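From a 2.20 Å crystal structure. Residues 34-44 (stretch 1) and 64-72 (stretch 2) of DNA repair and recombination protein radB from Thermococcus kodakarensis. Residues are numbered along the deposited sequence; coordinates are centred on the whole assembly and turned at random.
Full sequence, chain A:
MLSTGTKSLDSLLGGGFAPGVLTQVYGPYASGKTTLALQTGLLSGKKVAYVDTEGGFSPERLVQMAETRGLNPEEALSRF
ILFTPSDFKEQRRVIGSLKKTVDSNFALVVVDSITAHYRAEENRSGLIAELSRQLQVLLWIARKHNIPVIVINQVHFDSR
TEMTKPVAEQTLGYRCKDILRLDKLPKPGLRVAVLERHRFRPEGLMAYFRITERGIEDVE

Stretch 1 34-44: TTLALQTGLLS
Stretch 2 (64-72) QMAETRGLN

Stretch 1 is helical, with phi/psi near -62/-45 from Thr-34 to Leu-42 and -79/-14 at Leu-43. Its i to i-4 ladder is regular, from Leu-38 N to Thr-34 O (2.8 Å) to Leu-43 N to Gln-39 O (3.0 Å); the next rung, Ser-44 N to Thr-40 O at 3.1 Å, is weak, and Ser-44 N also bonds Gly-41 O at 3.2 Å. Stretch 2 enters as helix, phi/psi near -59/-50 from Gln-64 to Glu-67, and a type I turn runs from Glu-67 to Gly-70: Thr-68 at -57/-9, Arg-69 at -119/18, Gly-70 at 53/44. Gly-70 N to Glu-67 O (2.6 Å) closes the turn, and Leu-71 N reaches back to Ala-66 O (2.8 Å). Leu-71 follows at -102/0 and Asn-72 at 69/93.

The register is set by two CA pairs, Gln-39 CA to Met-65 CA at 7.6 Å and Leu-42 CA to Ala-66 CA at 7.2 Å. Together the stretches bury 414 Å², summed over both sides.

Apolar packing accounts for most of the contact. Met-65, with the largest covered area, points toward stretch 1 as m, t, p (chi3 45°). Its SD lies 3.6 Å from Leu-38 CD1 and 4.0 Å from Thr-35 CG2, while its CE lies 3.6 Å from Gln-39 N, so the thioether end rests against consecutive turns of the helix. Leu-42 also points toward its partner, with chi1 t and chi2 at -100°, between wells. Both methyls pack against Leu-71 CD1, Leu-42 CD1 at 3.4 Å, a tight approach, and Leu-42 CD2 at 3.7 Å, and CD2 also lies 4.1 Å from Ala-66 CB. Leu-71 (m, t) places that same CD1 4.0 Å from Leu-43 CD2, Leu-43 being m, t.

Polar and charged groups meet around Arg-69, whose chi angles are m, t, p and 97°. Gln-39, extended with chi1 and chi2 both t, lays its amide over one face of the guanidinium, with Gln-39 NE2 3.3 Å from Arg-69 NH1; the amide is probably turned over in the model, so this distance does not settle a hydrogen bond. Arg-69 NH1 is also hydrogen-bonded elsewhere in the structure. Leu-43 CD1 approaches Arg-69 NH2 obliquely at 4.0 Å.

Side-chain hydrogen bonds within each stretch satisfy hydroxyls outside the contact: Thr-40 OG1 (chi1 m) donates to Leu-36 O at 2.9 Å, Ser-44 OG (p) to Gly-41 O at 2.8 Å, and Thr-68 OG1 (m) to Gln-64 O at 2.7 Å.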

ATOM      1  N   THR A  34      -1.282   2.002   6.219  1.00 17.33           N
ATOM      2  CA  THR A  34       0.145   2.064   6.514  1.00 22.94           C
ATOM      3  C   THR A  34       0.583   0.896   7.433  1.00 21.22           C
ATOM      4  O   THR A  34       1.607   0.233   7.196  1.00 16.58           O
ATOM      5  CB  THR A  34       0.488   3.410   7.166  1.00 27.95           C
ATOM      6  OG1 THR A  34       0.005   4.470   6.318  1.00 27.72           O
ATOM      7  CG2 THR A  34       2.018   3.543   7.354  1.00 31.81           C
ATOM      8  N   THR A  35      -0.215   0.604   8.451  1.00 16.82           N
ATOM      9  CA  THR A  35       0.133  -0.495   9.333  1.00 19.16           C
ATOM     10  C   THR A  35       0.149  -1.790   8.540  1.00 17.96           C
ATOM     11  O   THR A  35       0.997  -2.644   8.764  1.00 18.35           O
ATOM     12  CB  THR A  35      -0.841  -0.603  10.553  1.00 21.11           C
ATOM     13  OG1 THR A  35      -0.920   0.671  11.197  1.00 25.67           O
ATOM     14  CG2 THR A  35      -0.339  -1.630  11.587  1.00 15.73           C
ATOM     15  N   LEU A  36      -0.775  -1.930   7.594  1.00 20.47           N
ATOM     16  CA  LEU A  36      -0.848  -3.138   6.772  1.00 16.26           C
ATOM     17  C   LEU A  36       0.457  -3.233   5.964  1.00 15.08           C
ATOM     18  O   LEU A  36       1.083  -4.299   5.877  1.00 15.36           O
ATOM     19  CB  LEU A  36      -2.039  -3.051   5.811  1.00 16.84           C
ATOM     20  CG  LEU A  36      -2.822  -4.305   5.403  1.00 19.12           C
ATOM     21  CD1 LEU A  36      -3.393  -4.073   3.999  1.00 16.20           C
ATOM     22  CD2 LEU A  36      -1.979  -5.576   5.438  1.00 14.57           C
ATOM     23  N   ALA A  37       0.849  -2.113   5.371  1.00 11.88           N
ATOM     24  CA  ALA A  37       2.076  -2.047   4.586  1.00 17.76           C
ATOM     25  C   ALA A  37       3.275  -2.450   5.447  1.00 17.74           C
ATOM     26  O   ALA A  37       4.059  -3.331   5.053  1.00 17.20           O
ATOM     27  CB  ALA A  37       2.267  -0.629   4.039  1.00 16.12           C
ATOM     28  N   LEU A  38       3.371  -1.846   6.636  1.00 17.36           N
ATOM     29  CA  LEU A  38       4.452  -2.118   7.591  1.00 16.00           C
ATOM     30  C   LEU A  38       4.523  -3.593   7.968  1.00 15.69           C
ATOM     31  O   LEU A  38       5.601  -4.190   7.981  1.00 14.15           O
ATOM     32  CB  LEU A  38       4.274  -1.289   8.882  1.00 21.83           C
ATOM     33  CG  LEU A  38       4.860   0.109   9.154  1.00 23.26           C
ATOM     34  CD1 LEU A  38       4.541   0.559  10.601  1.00 17.17           C
ATOM     35  CD2 LEU A  38       6.359   0.093   8.987  1.00 27.96           C
ATOM     36  N   GLN A  39       3.366  -4.181   8.263  1.00 11.96           N
ATOM     37  CA  GLN A  39       3.288  -5.567   8.652  1.00  9.75           C
ATOM     38  C   GLN A  39       3.629  -6.532   7.541  1.00 14.28           C
ATOM     39  O   GLN A  39       4.287  -7.550   7.782  1.00 16.89           O
ATOM     40  CB  GLN A  39       1.903  -5.871   9.209  1.00 10.99           C
ATOM     41  CG  GLN A  39       1.701  -7.312   9.656  1.00  9.26           C
ATOM     42  CD  GLN A  39       0.626  -7.435  10.732  1.00 16.59           C
ATOM     43  OE1 GLN A  39      -0.253  -8.303  10.674  1.00 17.13           O
ATOM     44  NE2 GLN A  39       0.718  -6.581  11.740  1.00 11.29           N
ATOM     45  N   THR A  40       3.150  -6.252   6.335  1.00 16.99           N
ATOM     46  CA  THR A  40       3.457  -7.121   5.207  1.00 17.50           C
ATOM     47  C   THR A  40       4.981  -7.072   4.978  1.00 14.49           C
ATOM     48  O   THR A  40       5.629  -8.107   4.902  1.00 13.10           O
ATOM     49  CB  THR A  40       2.693  -6.679   3.944  1.00 17.97           C
ATOM     50  OG1 THR A  40       1.294  -6.664   4.243  1.00 18.73           O
ATOM     51  CG2 THR A  40       2.945  -7.646   2.780  1.00 16.00           C
ATOM     52  N   GLY A  41       5.541  -5.862   4.949  1.00 15.98           N
ATOM     53  CA  GLY A  41       6.976  -5.701   4.772  1.00 20.30           C
ATOM     54  C   GLY A  41       7.759  -6.393   5.879  1.00 20.10           C
ATOM     55  O   GLY A  41       8.652  -7.202   5.630  1.00 17.91           O
ATOM     56  N   LEU A  42       7.368  -6.131   7.115  1.00 19.95           N
ATOM     57  CA  LEU A  42       8.022  -6.729   8.266  1.00 18.66           C
ATOM     58  C   LEU A  42       8.099  -8.267   8.206  1.00 22.29           C
ATOM     59  O   LEU A  42       9.168  -8.856   8.380  1.00 25.55           O
ATOM     60  CB  LEU A  42       7.317  -6.241   9.542  1.00 21.53           C
ATOM     61  CG  LEU A  42       7.766  -6.550  10.980  1.00 24.40           C
ATOM     62  CD1 LEU A  42       6.944  -7.662  11.549  1.00 20.70           C
ATOM     63  CD2 LEU A  42       9.279  -6.829  11.067  1.00 24.01           C
ATOM     64  N   LEU A  43       6.988  -8.918   7.896  1.00 23.88           N
ATOM     65  CA  LEU A  43       6.948 -10.377   7.845  1.00 19.63           C
ATOM     66  C   LEU A  43       7.536 -11.013   6.575  1.00 20.30           C
ATOM     67  O   LEU A  43       7.765 -12.224   6.553  1.00 21.53           O
ATOM     68  CB  LEU A  43       5.505 -10.853   8.075  1.00 22.36           C
ATOM     69  CG  LEU A  43       4.832 -10.278   9.329  1.00 21.51           C
ATOM     70  CD1 LEU A  43       3.411 -10.758   9.403  1.00 21.65           C
ATOM     71  CD2 LEU A  43       5.586 -10.722  10.588  1.00 24.13           C
ATOM     72  N   SER A  44       7.765 -10.226   5.520  1.00 21.53           N
ATOM     73  CA  SER A  44       8.359 -10.768   4.291  1.00 26.46           C
ATOM     74  C   SER A  44       9.797 -11.249   4.560  1.00 32.74           C
ATOM     75  O   SER A  44      10.237 -12.256   4.001  1.00 37.96           O
ATOM     76  CB  SER A  44       8.341  -9.745   3.145  1.00 21.29           C
ATOM     77  OG  SER A  44       9.233  -8.668   3.348  1.00 17.48           O
ATOM     78  N   GLN A  64       7.924  -1.414  17.466  1.00 23.91           N
ATOM     79  CA  GLN A  64       6.901  -1.953  18.356  1.00 24.00           C
ATOM     80  C   GLN A  64       6.365  -3.222  17.747  1.00 26.67           C
ATOM     81  O   GLN A  64       6.399  -4.291  18.363  1.00 26.90           O
ATOM     82  CB  GLN A  64       5.765  -0.954  18.532  1.00 28.67           C
ATOM     83  CG  GLN A  64       4.673  -1.439  19.481  1.00 33.85           C
ATOM     84  CD  GLN A  64       3.616  -0.379  19.761  1.00 36.55           C
ATOM     85  OE1 GLN A  64       3.213  -0.176  20.913  1.00 38.36           O
ATOM     86  NE2 GLN A  64       3.160   0.301  18.712  1.00 33.45           N
ATOM     87  N   MET A  65       5.936  -3.123  16.492  1.00 29.98           N
ATOM     88  CA  MET A  65       5.397  -4.278  15.786  1.00 27.28           C
ATOM     89  C   MET A  65       6.400  -5.432  15.743  1.00 27.13           C
ATOM     90  O   MET A  65       6.049  -6.571  16.040  1.00 27.74           O
ATOM     91  CB  MET A  65       4.968  -3.872  14.378  1.00 24.87           C
ATOM     92  CG  MET A  65       3.838  -2.846  14.373  1.00 24.02           C
ATOM     93  SD  MET A  65       3.435  -2.174  12.751  1.00 22.30           S
ATOM     94  CE  MET A  65       3.431  -3.754  11.828  1.00 10.58           C
ATOM     95  N   ALA A  66       7.665  -5.130  15.445  1.00 28.38           N
ATOM     96  CA  ALA A  66       8.712  -6.171  15.375  1.00 27.99           C
ATOM     97  C   ALA A  66       8.894  -6.870  16.733  1.00 24.53           C
ATOM     98  O   ALA A  66       8.819  -8.088  16.828  1.00 18.77           O
ATOM     99  CB  ALA A  66      10.040  -5.558  14.909  1.00 20.05           C
ATOM    100  N   GLU A  67       9.072  -6.076  17.786  1.00 26.71           N
ATOM    101  CA  GLU A  67       9.273  -6.598  19.129  1.00 31.72           C
ATOM    102  C   GLU A  67       8.123  -7.443  19.611  1.00 35.97           C
ATOM    103  O   GLU A  67       8.338  -8.581  20.026  1.00 34.85           O
ATOM    104  CB  GLU A  67       9.469  -5.462  20.129  1.00 32.28           C
ATOM    105  CG  GLU A  67      10.822  -4.838  20.109  1.00 31.00           C
ATOM    106  CD  GLU A  67      10.877  -3.618  20.971  1.00 35.53           C
ATOM    107  OE1 GLU A  67      11.973  -3.290  21.456  1.00 41.75           O
ATOM    108  OE2 GLU A  67       9.831  -2.967  21.161  1.00 40.05           O
ATOM    109  N   THR A  68       6.910  -6.882  19.550  1.00 38.13           N
ATOM    110  CA  THR A  68       5.706  -7.566  20.015  1.00 40.22           C
ATOM    111  C   THR A  68       5.451  -8.904  19.341  1.00 42.91           C
ATOM    112  O   THR A  68       4.570  -9.657  19.757  1.00 48.43           O
ATOM    113  CB  THR A  68       4.445  -6.708  19.873  1.00 40.80           C
ATOM    114  OG1 THR A  68       4.732  -5.350  20.220  1.00 44.03           O
ATOM    115  CG2 THR A  68       3.413  -7.200  20.847  1.00 46.29           C
ATOM    116  N   ARG A  69       6.216  -9.200  18.300  1.00 41.24           N
ATOM    117  CA  ARG A  69       6.080 -10.461  17.590  1.00 40.37           C
ATOM    118  C   ARG A  69       7.423 -11.209  17.709  1.00 41.04           C
ATOM    119  O   ARG A  69       7.697 -12.166  16.976  1.00 42.18           O
ATOM    120  CB  ARG A  69       5.666 -10.153  16.133  1.00 40.30           C
ATOM    121  CG  ARG A  69       4.395  -9.249  16.082  1.00 39.18           C
ATOM    122  CD  ARG A  69       4.112  -8.579  14.726  1.00 37.96           C
ATOM    123  NE  ARG A  69       3.423  -9.488  13.825  1.00 38.09           N
ATOM    124  CZ  ARG A  69       2.110  -9.513  13.638  1.00 37.05           C
ATOM    125  NH1 ARG A  69       1.326  -8.650  14.268  1.00 34.09           N
ATOM    126  NH2 ARG A  69       1.571 -10.498  12.924  1.00 39.07           N
ATOM    127  N   GLY A  70       8.224 -10.781  18.692  1.00 42.48           N
ATOM    128  CA  GLY A  70       9.546 -11.335  18.963  1.00 39.76           C
ATOM    129  C   GLY A  70      10.495 -11.374  17.780  1.00 40.69           C
ATOM    130  O   GLY A  70      11.251 -12.334  17.655  1.00 43.49           O
ATOM    131  N   LEU A  71      10.557 -10.289  16.999  1.00 41.47           N
ATOM    132  CA  LEU A  71      11.379 -10.221  15.776  1.00 40.58           C
ATOM    133  C   LEU A  71      12.738  -9.514  15.626  1.00 40.11           C
ATOM    134  O   LEU A  71      13.318  -9.572  14.534  1.00 45.04           O
ATOM    135  CB  LEU A  71      10.508  -9.735  14.617  1.00 36.84           C
ATOM    136  CG  LEU A  71       9.667 -10.780  13.909  1.00 35.01           C
ATOM    137  CD1 LEU A  71       8.901 -10.100  12.807  1.00 35.36           C
ATOM    138  CD2 LEU A  71      10.563 -11.863  13.338  1.00 35.33           C
ATOM    139  N   ASN A  72      13.274  -8.886  16.666  1.00 38.01           N
ATOM    140  CA  ASN A  72      14.562  -8.162  16.546  1.00 34.98           C
ATOM    141  C   ASN A  72      14.271  -6.964  15.665  1.00 31.76           C
ATOM    142  O   ASN A  72      14.326  -7.030  14.430  1.00 31.55           O
ATOM    143  CB  ASN A  72      15.681  -9.012  15.922  1.00 34.63           C
ATOM    144  CG  ASN A  72      17.002  -8.254  15.806  1.00 34.20           C
ATOM    145  OD1 ASN A  72      17.057  -7.030  15.948  1.00 35.15           O
ATOM    146  ND2 ASN A  72      18.062  -8.980  15.529  1.00 35.08           N
TER